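Methyl-coenzyme M reductase gamma subunit (Methermicoccus shengliensis DSM 18856, PDB 7NKG) helps build the factor 430 site of methyl-coenzyme M reductase, the nickel enzyme that releases methane from methyl-coenzyme M and coenzyme B. Local coordinates at residues 98-103 with 115-120; 119-124 with 154-159; 149-154 with 187-192; 182-187 with 195-200. All coordinates share one frame; numbering follows the deposited sequence.

Contact 1: 98-103 with 115-120. With F43 (factor 430), chain V; COM (1-thioethanesulfonic acid), chain O.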
# COMPACT_ATOMS: atom_id res chain seq x y z
N THR C 98 14.75 28.77 -29.89
CA THR C 98 14.14 28.48 -28.61
C THR C 98 13.82 26.98 -28.63
O THR C 98 13.54 26.42 -29.70
CB THR C 98 12.86 29.29 -28.36
OG1 THR C 98 12.00 29.24 -29.50
CG2 THR C 98 13.16 30.74 -27.96
N PRO C 99 13.85 26.30 -27.48
CA PRO C 99 13.62 24.85 -27.48
C PRO C 99 12.35 24.39 -28.21
O PRO C 99 12.46 23.50 -29.07
CB PRO C 99 13.60 24.53 -25.98
CG PRO C 99 14.55 25.50 -25.40
CD PRO C 99 14.20 26.78 -26.12
N TYR C 100 11.16 25.00 -27.94
CA TYR C 100 9.95 24.53 -28.62
C TYR C 100 10.05 24.70 -30.13
O TYR C 100 9.63 23.81 -30.87
CB TYR C 100 8.65 25.19 -28.10
CG TYR C 100 8.14 24.55 -26.82
CD1 TYR C 100 7.63 23.25 -26.83
CD2 TYR C 100 8.30 25.17 -25.60
CE1 TYR C 100 7.27 22.61 -25.64
CE2 TYR C 100 7.93 24.55 -24.41
CZ TYR C 100 7.44 23.26 -24.43
OH TYR C 100 7.18 22.66 -23.21
N TRP C 101 10.67 25.79 -30.60
CA TRP C 101 10.75 26.05 -32.04
C TRP C 101 11.79 25.16 -32.75
O TRP C 101 11.59 24.85 -33.93
CB TRP C 101 10.89 27.55 -32.33
CG TRP C 101 9.52 28.15 -32.52
CD1 TRP C 101 8.84 28.25 -33.70
CD2 TRP C 101 8.55 28.41 -31.48
NE1 TRP C 101 7.53 28.59 -33.47
CE2 TRP C 101 7.33 28.73 -32.12
CE3 TRP C 101 8.61 28.47 -30.08
CZ2 TRP C 101 6.17 29.06 -31.41
CZ3 TRP C 101 7.47 28.83 -29.37
CH2 TRP C 101 6.27 29.13 -30.03
N ARG C 102 12.83 24.65 -32.05
CA ARG C 102 13.72 23.65 -32.67
C ARG C 102 12.87 22.35 -32.85
O ARG C 102 12.95 21.70 -33.88
CB ARG C 102 14.94 23.32 -31.82
CG ARG C 102 16.04 24.37 -31.84
CD ARG C 102 17.35 23.75 -31.35
NE ARG C 102 18.45 24.71 -31.22
CZ ARG C 102 19.34 25.03 -32.16
NH1 ARG C 102 19.25 24.50 -33.39
NH2 ARG C 102 20.31 25.91 -31.90
N SER C 103 12.02 22.00 -31.84
CA SER C 103 11.17 20.82 -31.94
C SER C 103 10.11 20.99 -33.05
O SER C 103 9.88 20.04 -33.78
CB SER C 103 10.51 20.51 -30.61
OG SER C 103 11.48 20.09 -29.67
N PRO C 115 11.52 14.47 -31.43
CA PRO C 115 11.97 15.69 -30.73
C PRO C 115 11.50 15.76 -29.28
O PRO C 115 10.41 15.30 -28.95
CB PRO C 115 11.35 16.81 -31.55
CG PRO C 115 10.10 16.22 -32.12
CD PRO C 115 10.43 14.77 -32.38
N GLY C 116 12.33 16.38 -28.44
CA GLY C 116 12.04 16.58 -27.03
C GLY C 116 12.40 18.00 -26.63
O GLY C 116 13.49 18.47 -26.96
N THR C 117 11.47 18.70 -25.97
CA THR C 117 11.70 20.07 -25.54
C THR C 117 11.82 20.16 -24.02
O THR C 117 10.99 19.64 -23.29
CB THR C 117 10.54 20.97 -25.94
OG1 THR C 117 10.35 20.91 -27.37
CG2 THR C 117 10.79 22.41 -25.54
N LEU C 118 12.85 20.86 -23.58
CA LEU C 118 13.08 21.15 -22.16
C LEU C 118 13.58 22.62 -22.10
O LEU C 118 13.87 23.20 -23.16
CB LEU C 118 14.13 20.21 -21.59
CG LEU C 118 13.88 18.68 -21.73
CD1 LEU C 118 14.28 18.12 -23.12
CD2 LEU C 118 14.62 17.93 -20.67
N SER C 119 13.69 23.21 -20.91
CA SER C 119 14.15 24.61 -20.83
C SER C 119 15.63 24.79 -21.20
O SER C 119 15.96 25.71 -21.94
CB SER C 119 13.84 25.20 -19.47
OG SER C 119 14.62 24.63 -18.43
N GLY C 120 16.49 23.93 -20.69
CA GLY C 120 17.94 24.03 -20.89
C GLY C 120 18.54 23.12 -21.93
O GLY C 120 19.77 23.08 -22.09
NI F43 V . 17.53 17.32 -13.65
NA F43 V . 18.04 15.78 -12.35
CHA F43 V . 17.04 16.91 -10.47
C1A F43 V . 17.92 15.86 -11.09
C2A F43 V . 18.79 14.88 -10.32
C3A F43 V . 19.72 14.38 -11.44
C4A F43 V . 18.77 14.53 -12.66
C5A F43 V . 17.94 13.68 -9.82
C6A F43 V . 18.77 12.67 -9.03
O7A F43 V . 19.10 12.86 -7.86
N8A F43 V . 19.04 11.57 -9.61
C9A F43 V . 19.45 15.58 -9.13
CAA F43 V . 21.06 15.15 -11.60
CBA F43 V . 22.10 14.76 -10.55
CCA F43 V . 23.49 14.73 -11.09
ODA F43 V . 23.97 15.76 -11.63
OEA F43 V . 24.14 13.66 -10.93
NB F43 V . 17.97 16.05 -15.23
CHB F43 V . 19.43 14.56 -14.03
C1B F43 V . 18.38 14.64 -15.13
C2B F43 V . 18.90 14.27 -16.56
C3B F43 V . 19.10 15.62 -17.25
C4B F43 V . 18.22 16.51 -16.41
N5B F43 V . 17.31 13.65 -14.94
C6B F43 V . 17.01 12.97 -16.04
O7B F43 V . 16.24 12.01 -16.11
C8B F43 V . 17.73 13.53 -17.22
C9B F43 V . 20.10 13.29 -16.62
CAB F43 V . 20.56 16.12 -17.19
CBB F43 V . 20.78 17.51 -17.80
CCB F43 V . 22.25 17.70 -18.10
ODB F43 V . 22.88 18.66 -17.59
OEB F43 V . 22.81 16.90 -18.89
NC F43 V . 17.31 18.96 -14.88
CHC F43 V . 17.81 17.83 -16.93
C1C F43 V . 17.45 18.91 -16.22
C2C F43 V . 17.12 20.20 -16.90
C3C F43 V . 17.17 21.16 -15.71
C4C F43 V . 17.08 20.25 -14.50
C5C F43 V . 15.69 20.06 -17.43
C6C F43 V . 15.37 21.31 -18.25
O7C F43 V . 16.16 21.65 -19.15
O8C F43 V . 14.33 21.97 -18.02
C8C F43 V . 18.50 21.94 -15.65
C9C F43 V . 18.64 22.94 -16.80
CAC F43 V . 19.76 23.95 -16.59
OBC F43 V . 19.84 24.91 -17.39
OCC F43 V . 20.58 23.81 -15.64
ND F43 V . 17.42 18.64 -12.09
CHD F43 V . 16.85 20.69 -13.23
C5D F43 V . 16.44 21.73 -10.52
C6D F43 V . 16.46 22.76 -11.64
C7D F43 V . 16.30 22.06 -12.96
O8D F43 V . 15.73 22.72 -13.81
C9D F43 V . 18.10 19.46 -8.60
CAD F43 V . 17.50 20.39 -7.55
OBD F43 V . 18.27 20.97 -6.73
OCD F43 V . 16.26 20.60 -7.49
C1D F43 V . 17.18 19.95 -12.15
C2D F43 V . 17.43 20.59 -10.80
C3D F43 V . 17.28 19.39 -9.87
C4D F43 V . 17.76 18.23 -10.73
C1 COM O . 14.82 16.85 -15.26
C2 COM O . 14.61 15.50 -15.91
S1 COM O . 15.14 16.68 -13.51
S2 COM O . 14.44 15.66 -17.68
O1S COM O . 13.40 16.70 -17.96
O2S COM O . 15.71 16.20 -18.28
O3S COM O . 14.08 14.29 -18.22

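Contact 2: 119-124 with 154-159. With F43 (factor 430), chain V.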
# COMPACT_ATOMS: atom_id res chain seq x y z
N SER C 119 13.69 23.21 -20.91
CA SER C 119 14.15 24.61 -20.83
C SER C 119 15.63 24.79 -21.20
O SER C 119 15.96 25.71 -21.94
CB SER C 119 13.84 25.20 -19.47
OG SER C 119 14.62 24.63 -18.43
N GLY C 120 16.49 23.93 -20.69
CA GLY C 120 17.94 24.03 -20.89
C GLY C 120 18.54 23.12 -21.93
O GLY C 120 19.77 23.08 -22.09
N ARG C 121 17.70 22.39 -22.66
CA ARG C 121 18.16 21.45 -23.68
C ARG C 121 16.99 21.09 -24.58
O ARG C 121 15.83 21.09 -24.14
CB ARG C 121 18.74 20.17 -23.02
CG ARG C 121 17.89 19.62 -21.86
CD ARG C 121 18.34 18.30 -21.24
NE ARG C 121 18.13 17.17 -22.16
CZ ARG C 121 17.63 15.96 -21.88
NH1 ARG C 121 17.17 15.68 -20.65
NH2 ARG C 121 17.55 15.02 -22.82
N GLN C 122 17.29 20.82 -25.83
CA GLN C 122 16.30 20.38 -26.81
C GLN C 122 16.98 19.27 -27.58
O GLN C 122 18.14 19.42 -27.98
CB GLN C 122 15.86 21.54 -27.72
CG GLN C 122 14.71 21.13 -28.65
CD GLN C 122 15.15 20.49 -29.94
OE1 GLN C 122 16.34 20.54 -30.31
NE2 GLN C 122 14.22 19.83 -30.65
N ILE C 123 16.29 18.15 -27.80
CA ILE C 123 16.87 16.99 -28.44
C ILE C 123 16.07 16.49 -29.61
O ILE C 123 14.85 16.63 -29.63
CB ILE C 123 17.02 15.87 -27.36
CG1 ILE C 123 17.72 14.61 -27.95
CG2 ILE C 123 15.64 15.49 -26.76
CD1 ILE C 123 18.32 13.70 -26.89
N VAL C 124 16.75 15.85 -30.57
CA VAL C 124 16.08 15.13 -31.63
C VAL C 124 16.77 13.78 -31.69
O VAL C 124 17.98 13.73 -31.88
CB VAL C 124 16.09 15.83 -33.01
CG1 VAL C 124 15.49 14.92 -34.08
CG2 VAL C 124 15.34 17.15 -32.95
N ALA C 154 25.09 16.34 -22.57
CA ALA C 154 25.15 16.17 -21.11
C ALA C 154 25.76 17.44 -20.48
O ALA C 154 26.56 18.13 -21.13
CB ALA C 154 25.99 14.95 -20.76
N THR C 155 25.43 17.74 -19.21
CA THR C 155 25.93 18.92 -18.49
C THR C 155 25.56 20.19 -19.30
O THR C 155 26.41 20.93 -19.77
CB THR C 155 27.43 18.79 -18.20
OG1 THR C 155 27.70 17.48 -17.69
CG2 THR C 155 27.91 19.85 -17.23
N VAL C 156 24.26 20.39 -19.45
CA VAL C 156 23.71 21.40 -20.34
C VAL C 156 23.66 22.81 -19.76
O VAL C 156 23.51 23.75 -20.54
CB VAL C 156 22.31 20.95 -20.85
CG1 VAL C 156 22.38 19.55 -21.48
CG2 VAL C 156 21.26 21.00 -19.73
N HIS C 157 23.77 22.97 -18.43
CA HIS C 157 23.65 24.25 -17.71
C HIS C 157 24.22 25.46 -18.47
O HIS C 157 25.36 25.41 -18.92
CB HIS C 157 24.36 24.15 -16.35
CG HIS C 157 24.01 25.25 -15.40
ND1 HIS C 157 22.75 25.35 -14.85
CD2 HIS C 157 24.79 26.22 -14.87
CE1 HIS C 157 22.78 26.41 -14.05
NE2 HIS C 157 24.00 26.96 -14.01
N GLY C 158 23.42 26.50 -18.63
CA GLY C 158 23.87 27.70 -19.31
C GLY C 158 22.81 28.53 -20.00
O GLY C 158 23.01 29.73 -20.17
N HIS C 159 21.66 27.92 -20.41
CA HIS C 159 20.64 28.68 -21.15
C HIS C 159 20.19 29.96 -20.43
O HIS C 159 19.99 30.99 -21.06
CB HIS C 159 19.42 27.80 -21.53
CG HIS C 159 18.39 27.64 -20.45
ND1 HIS C 159 18.62 26.84 -19.35
CD2 HIS C 159 17.16 28.21 -20.33
CE1 HIS C 159 17.51 26.89 -18.62
NE2 HIS C 159 16.61 27.72 -19.16
NI F43 V . 17.53 17.32 -13.65
NA F43 V . 18.04 15.78 -12.35
CHA F43 V . 17.04 16.91 -10.47
C1A F43 V . 17.92 15.86 -11.09
C2A F43 V . 18.79 14.88 -10.32
C3A F43 V . 19.72 14.38 -11.44
C4A F43 V . 18.77 14.53 -12.66
C5A F43 V . 17.94 13.68 -9.82
C6A F43 V . 18.77 12.67 -9.03
O7A F43 V . 19.10 12.86 -7.86
N8A F43 V . 19.04 11.57 -9.61
C9A F43 V . 19.45 15.58 -9.13
CAA F43 V . 21.06 15.15 -11.60
CBA F43 V . 22.10 14.76 -10.55
CCA F43 V . 23.49 14.73 -11.09
ODA F43 V . 23.97 15.76 -11.63
OEA F43 V . 24.14 13.66 -10.93
NB F43 V . 17.97 16.05 -15.23
CHB F43 V . 19.43 14.56 -14.03
C1B F43 V . 18.38 14.64 -15.13
C2B F43 V . 18.90 14.27 -16.56
C3B F43 V . 19.10 15.62 -17.25
C4B F43 V . 18.22 16.51 -16.41
N5B F43 V . 17.31 13.65 -14.94
C6B F43 V . 17.01 12.97 -16.04
O7B F43 V . 16.24 12.01 -16.11
C8B F43 V . 17.73 13.53 -17.22
C9B F43 V . 20.10 13.29 -16.62
CAB F43 V . 20.56 16.12 -17.19
CBB F43 V . 20.78 17.51 -17.80
CCB F43 V . 22.25 17.70 -18.10
ODB F43 V . 22.88 18.66 -17.59
OEB F43 V . 22.81 16.90 -18.89
NC F43 V . 17.31 18.96 -14.88
CHC F43 V . 17.81 17.83 -16.93
C1C F43 V . 17.45 18.91 -16.22
C2C F43 V . 17.12 20.20 -16.90
C3C F43 V . 17.17 21.16 -15.71
C4C F43 V . 17.08 20.25 -14.50
C5C F43 V . 15.69 20.06 -17.43
C6C F43 V . 15.37 21.31 -18.25
O7C F43 V . 16.16 21.65 -19.15
O8C F43 V . 14.33 21.97 -18.02
C8C F43 V . 18.50 21.94 -15.65
C9C F43 V . 18.64 22.94 -16.80
CAC F43 V . 19.76 23.95 -16.59
OBC F43 V . 19.84 24.91 -17.39
OCC F43 V . 20.58 23.81 -15.64
ND F43 V . 17.42 18.64 -12.09
CHD F43 V . 16.85 20.69 -13.23
C5D F43 V . 16.44 21.73 -10.52
C6D F43 V . 16.46 22.76 -11.64
C7D F43 V . 16.30 22.06 -12.96
O8D F43 V . 15.73 22.72 -13.81
C9D F43 V . 18.10 19.46 -8.60
CAD F43 V . 17.50 20.39 -7.55
OBD F43 V . 18.27 20.97 -6.73
OCD F43 V . 16.26 20.60 -7.49
C1D F43 V . 17.18 19.95 -12.15
C2D F43 V . 17.43 20.59 -10.80
C3D F43 V . 17.28 19.39 -9.87
C4D F43 V . 17.76 18.23 -10.73

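Contact 3: 149-154 with 187-192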
# COMPACT_ATOMS: atom_id res chain seq x y z
N ALA C 149 24.66 29.43 -28.63
CA ALA C 149 24.13 28.07 -28.59
C ALA C 149 25.30 27.09 -28.53
O ALA C 149 26.43 27.43 -28.88
CB ALA C 149 23.29 27.82 -29.84
N GLY C 150 25.02 25.87 -28.08
CA GLY C 150 26.03 24.83 -28.04
C GLY C 150 25.42 23.45 -28.06
O GLY C 150 24.35 23.24 -27.47
N LEU C 151 26.06 22.52 -28.77
CA LEU C 151 25.62 21.12 -28.80
C LEU C 151 26.09 20.53 -27.49
O LEU C 151 27.29 20.58 -27.18
CB LEU C 151 26.28 20.37 -29.95
CG LEU C 151 25.67 20.58 -31.32
CD1 LEU C 151 26.66 20.19 -32.38
CD2 LEU C 151 24.40 19.77 -31.49
N ARG C 152 25.15 20.02 -26.70
CA ARG C 152 25.44 19.46 -25.38
C ARG C 152 24.54 18.28 -25.12
O ARG C 152 23.37 18.48 -24.84
CB ARG C 152 25.20 20.52 -24.29
CG ARG C 152 25.93 21.83 -24.54
CD ARG C 152 25.67 22.86 -23.48
NE ARG C 152 26.38 24.09 -23.80
CZ ARG C 152 26.43 25.17 -23.03
NH1 ARG C 152 25.80 25.18 -21.85
NH2 ARG C 152 27.13 26.23 -23.41
N GLY C 153 25.09 17.08 -25.19
CA GLY C 153 24.35 15.87 -24.87
C GLY C 153 24.32 15.58 -23.37
O GLY C 153 23.63 14.66 -22.93
N ALA C 154 25.09 16.34 -22.57
CA ALA C 154 25.15 16.17 -21.11
C ALA C 154 25.76 17.44 -20.48
O ALA C 154 26.56 18.13 -21.13
CB ALA C 154 25.99 14.95 -20.76
N LYS C 187 35.67 19.27 -28.62
CA LYS C 187 35.17 18.13 -27.85
C LYS C 187 33.83 17.75 -28.49
O LYS C 187 33.18 18.62 -29.10
CB LYS C 187 34.96 18.50 -26.39
CG LYS C 187 36.13 19.22 -25.73
CD LYS C 187 35.96 19.26 -24.23
CE LYS C 187 37.06 20.09 -23.62
NZ LYS C 187 36.90 20.23 -22.16
N ASP C 188 33.42 16.49 -28.38
CA ASP C 188 32.11 16.10 -28.91
C ASP C 188 30.98 16.63 -28.00
O ASP C 188 31.26 17.21 -26.94
CB ASP C 188 32.02 14.58 -29.19
CG ASP C 188 31.98 13.69 -27.97
OD1 ASP C 188 31.70 14.20 -26.87
OD2 ASP C 188 32.25 12.48 -28.12
N GLN C 189 29.72 16.39 -28.37
CA GLN C 189 28.60 16.93 -27.62
C GLN C 189 28.51 16.38 -26.18
O GLN C 189 27.88 17.03 -25.37
CB GLN C 189 27.28 16.79 -28.38
CG GLN C 189 26.78 15.37 -28.59
CD GLN C 189 25.49 15.37 -29.37
OE1 GLN C 189 24.58 16.21 -29.14
NE2 GLN C 189 25.33 14.40 -30.28
N VAL C 190 29.20 15.27 -25.83
CA VAL C 190 29.22 14.80 -24.43
C VAL C 190 30.58 15.09 -23.73
O VAL C 190 30.83 14.54 -22.66
CB VAL C 190 28.76 13.32 -24.26
CG1 VAL C 190 27.27 13.17 -24.50
CG2 VAL C 190 29.55 12.36 -25.12
N GLY C 191 31.38 16.01 -24.28
CA GLY C 191 32.60 16.45 -23.63
C GLY C 191 33.85 15.62 -23.85
O GLY C 191 34.85 15.88 -23.18
N VAL C 192 33.84 14.64 -24.78
CA VAL C 192 35.04 13.84 -25.03
C VAL C 192 35.96 14.64 -25.94
O VAL C 192 35.54 14.98 -27.05
CB VAL C 192 34.71 12.47 -25.68
CG1 VAL C 192 35.99 11.67 -25.97
CG2 VAL C 192 33.79 11.67 -24.79

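Contact 4: 182-187 with 195-200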
# COMPACT_ATOMS: atom_id res chain seq x y z
N THR C 182 37.04 33.27 -33.81
CA THR C 182 36.08 32.28 -34.32
C THR C 182 35.68 31.29 -33.23
O THR C 182 36.42 31.13 -32.26
CB THR C 182 36.66 31.52 -35.53
OG1 THR C 182 35.59 30.88 -36.23
CG2 THR C 182 37.78 30.53 -35.13
N ILE C 183 34.53 30.62 -33.40
CA ILE C 183 34.11 29.63 -32.41
C ILE C 183 34.74 28.31 -32.78
O ILE C 183 34.52 27.81 -33.88
CB ILE C 183 32.57 29.52 -32.29
CG1 ILE C 183 31.98 30.85 -31.74
CG2 ILE C 183 32.20 28.28 -31.41
CD1 ILE C 183 32.16 31.12 -30.20
N ILE C 184 35.47 27.72 -31.83
CA ILE C 184 36.11 26.43 -32.01
C ILE C 184 35.43 25.44 -31.10
O ILE C 184 35.35 25.69 -29.90
CB ILE C 184 37.63 26.53 -31.64
CG1 ILE C 184 38.40 27.43 -32.65
CG2 ILE C 184 38.27 25.13 -31.51
CD1 ILE C 184 38.41 26.99 -34.09
N MET C 185 35.03 24.29 -31.65
CA MET C 185 34.50 23.18 -30.88
C MET C 185 35.54 22.05 -31.02
O MET C 185 35.80 21.58 -32.12
CB MET C 185 33.16 22.73 -31.45
CG MET C 185 32.52 21.68 -30.60
SD MET C 185 30.83 21.31 -31.07
CE MET C 185 30.40 20.23 -29.69
N ASP C 186 36.19 21.66 -29.91
CA ASP C 186 37.24 20.63 -29.93
C ASP C 186 36.95 19.44 -28.98
O ASP C 186 37.86 18.71 -28.60
CB ASP C 186 38.61 21.27 -29.65
CG ASP C 186 38.73 21.99 -28.32
OD1 ASP C 186 37.79 21.86 -27.49
OD2 ASP C 186 39.75 22.69 -28.12
N LYS C 187 35.67 19.27 -28.62
CA LYS C 187 35.17 18.13 -27.85
C LYS C 187 33.83 17.75 -28.49
O LYS C 187 33.18 18.62 -29.10
CB LYS C 187 34.96 18.50 -26.39
CG LYS C 187 36.13 19.22 -25.73
CD LYS C 187 35.96 19.26 -24.23
CE LYS C 187 37.06 20.09 -23.62
NZ LYS C 187 36.90 20.23 -22.16
N ASP C 195 40.23 14.69 -31.65
CA ASP C 195 41.60 14.80 -32.19
C ASP C 195 41.66 15.89 -33.30
O ASP C 195 42.61 15.91 -34.09
CB ASP C 195 42.11 13.44 -32.67
CG ASP C 195 41.37 12.78 -33.81
OD1 ASP C 195 40.36 13.34 -34.27
OD2 ASP C 195 41.80 11.68 -34.24
N ARG C 196 40.69 16.82 -33.31
CA ARG C 196 40.60 17.89 -34.29
C ARG C 196 39.94 19.13 -33.66
O ARG C 196 39.28 19.04 -32.61
CB ARG C 196 39.75 17.42 -35.50
CG ARG C 196 38.24 17.24 -35.16
CD ARG C 196 37.43 16.87 -36.37
NE ARG C 196 37.75 15.52 -36.85
CZ ARG C 196 37.60 15.10 -38.11
NH1 ARG C 196 37.11 15.90 -39.04
NH2 ARG C 196 37.94 13.86 -38.43
N LYS C 197 40.07 20.26 -34.33
CA LYS C 197 39.41 21.49 -33.98
C LYS C 197 38.36 21.69 -35.07
O LYS C 197 38.69 21.61 -36.26
CB LYS C 197 40.39 22.67 -33.97
CG LYS C 197 41.20 22.77 -32.70
CD LYS C 197 42.24 23.88 -32.71
CE LYS C 197 41.83 25.26 -33.28
NZ LYS C 197 42.62 26.40 -32.72
N VAL C 198 37.09 21.88 -34.67
CA VAL C 198 36.03 22.13 -35.64
C VAL C 198 35.71 23.62 -35.57
O VAL C 198 35.42 24.15 -34.49
CB VAL C 198 34.79 21.24 -35.43
CG1 VAL C 198 33.66 21.64 -36.38
CG2 VAL C 198 35.16 19.77 -35.64
N ASP C 199 35.79 24.30 -36.71
CA ASP C 199 35.54 25.73 -36.79
C ASP C 199 34.07 25.99 -37.10
O ASP C 199 33.62 25.77 -38.23
CB ASP C 199 36.45 26.35 -37.87
CG ASP C 199 36.43 27.86 -37.94
OD1 ASP C 199 35.57 28.48 -37.26
OD2 ASP C 199 37.27 28.43 -38.67
N LEU C 200 33.32 26.48 -36.10
CA LEU C 200 31.91 26.83 -36.27
C LEU C 200 31.67 28.28 -36.71
O LEU C 200 30.52 28.70 -36.81
CB LEU C 200 31.12 26.52 -34.99
CG LEU C 200 31.20 25.07 -34.46
CD1 LEU C 200 30.34 24.92 -33.21
CD2 LEU C 200 30.77 24.05 -35.52
O HOH W 1 35.90 31.45 -38.89

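Contact 1: 98-103 with 115-120
T117 points its methyl straight into the ring of Y100. CG2 sits 3.4 Å from the ring centroid and 6° off the normal, a CH-pi contact over one face, and the two side chains meet at about a right angle. With CG2 anti to its own backbone N and OG1 beside that N (chi1 -57°), the threonine sends its two branches to different partners: the methyl to the aromatic ring, the hydroxyl to S103 OG at 2.7 Å. Either hydroxyl of that pair could be the donor. S103 OG also receives Q122 NE2, and T117 OG1 bonds to an aromatic side chain of another protein's chain, so both hydroxyls belong to a longer polar chain. P99, in the first turn of helix 99-109, lays CB 3.5 Å from T117 CG2 and 3.1 Å from L118 O; its compact ring suits a place where the helix start presses on backbone. Beyond the strand, L118 turns away from the helix and brings CD2 to 3.1 Å from O2S of coenzyme M. S119 OG donates to factor 430 O8C at 2.7 Å, a bond reinforced by S119 N, while G120 N donates to O7C at 2.8 Å. One carboxylate of the cofactor is thus gripped by three donors, which should help to stabilise its negative charge, and the same short segment that packs on the helix start supplies them.

Contact 2: 119-124 with 154-159
H159 lays its imidazole against the backbone of S119 and G120, and its atoms can be followed outward one by one. CB stays 4.1 Å from G120 CA. CG lies between the backbone N and the carbonyl carbon (chi1 83°), which turns the ring so that one face receives both S119 O and G120 CA. The G120 CA contact is CH-pi, 3.7 Å from the centroid and 30° off the normal. CD2 comes within 3.2 Å of S119 O, and CE1 reaches S119 OG. At the edge, H159 ND1 makes a weak, bent hydrogen bond to factor 430 OBC, in the ring plane; NE2, at the tip, bonds to a basic side chain of another protein's chain. Lacking a side chain, G120 leaves room for both this ring and the cofactor carboxylate. That same carboxylate is met by H157, whose ND1 donates to OCC at 2.8 Å. A second carboxylate takes V156 N on ODB and T155 N on OEB, while V156 CG2 packs 3.5 Å from G120 O. R121 aims its guanidinium at coenzyme M, with which NH1 forms a salt bridge. The loop after strand 149-151 therefore faces the turn leading into strand 122-127, with V156 also packed on Q87 and T89 of the adjoining strand 83-90.

Contact 3: 149-154 with 187-192
G153 N donates a nearly straight hydrogen bond, 2.8 Å and 159°, to Q189 O, approaching from above the carbonyl plane, just where the chain leaves strand 149-151 and meets the type I turn from D188 to G191. The same carbonyl oxygen lies 3.4 Å from R152 CA in a CA-H...O contact and also accepts from R175 NH1, so it is held from several quarters. Q189 sets CB 4.0 Å from L151 CB, its CG lying between the backbone N and the carbonyl carbon (chi1 67°), and then runs out extended. Its amide ends among backbone groups: OE1 accepts from Q87 N, while NE2 donates to L41 O and Y85 O. A neutral amide, offering donor and acceptor at once, suits such a buried place. V190 CG1 packs 4.0 Å from G153 C and 4.3 Å from A154 CB; with no side chain, G153 lets the valine come this close. R152 turns the other way, its guanidinium bonded to F170 O and V156 O. Inside the turn, D188 OD1 takes V190 N at 2.9 Å, an Asx turn, and V192 N at 3.0 Å, the two donors arriving from opposite faces of the carboxylate plane. G191, at phi 85°, has a backbone shape that glycine adopts readily. Two N-H groups on one oxygen would probably favour the ionised aspartate, and together with the G191 N to D188 O bond they brace the turn that presents Q189 O to G153.

Contact 4: 182-187 with 195-200
M185 and V198 form the hydrogen-bonded pair of an antiparallel beta hairpin made by strands 182-187 and 193-201. M185 N reaches V198 O at 2.9 Å along an almost straight line (173°) in the carbonyl plane, and V198 N returns a bond to M185 O. One pair along, I184 and D199 face each other as a non-hydrogen-bonded pair, where I184 CA comes within 3.4 Å of V198 O. L200 N then continues the pairing, donating to I183 O at 2.9 Å. On the face of M185 and V198, L200 leans diagonally across and puts CD1 4.0 Å from M185 CB; flexible methionine and branched leucine fit together there without polar groups. The other face is more exposed. I184 CD1 touches K197 CE at 3.9 Å, the lysine using its aliphatic length as a cover for the isoleucine before its amine goes on to a long, weak ion pair with E179. Farther out, helix 34-41 backs the apolar face, with I40 against both M185 and V198, and D36 forms a salt bridge with R196. D186 is likewise paired with R177, on strand 176-179, which flanks 182-187 on its other side. At the open end of the hairpin, away from its connecting loop, D199 swings its carboxylate anti to the backbone N (chi1 -172°), toward T182, and its OD1 also takes G201 N. A water donates to T182 OG1 and, weakly, to D199 OD2, while T182 OG1 itself donates to the syn side of D199 OD1 at 2.6 Å.

In the fold
Contacts 1 and 2 are consecutive along the chain and share S119 and G120, both touching factor 430; their centres lie about 9 Å apart, joined by the G116 N to I123 O pairing of strands 114-117 and 122-127. Contact 3 is about 10 Å from contact 2, centre to centre, and shares A154, whose side chain is about 4 Å from the cofactor; R152 NH1 also comes near H157 O. Contact 4 is more peripheral: it meets contact 3 through K187 and M185 CE, with centres about 12 Å apart, and the M185 side chain stays about 14 Å from factor 430. The series thus runs from the cofactor pocket outward to a separate three-stranded sheet.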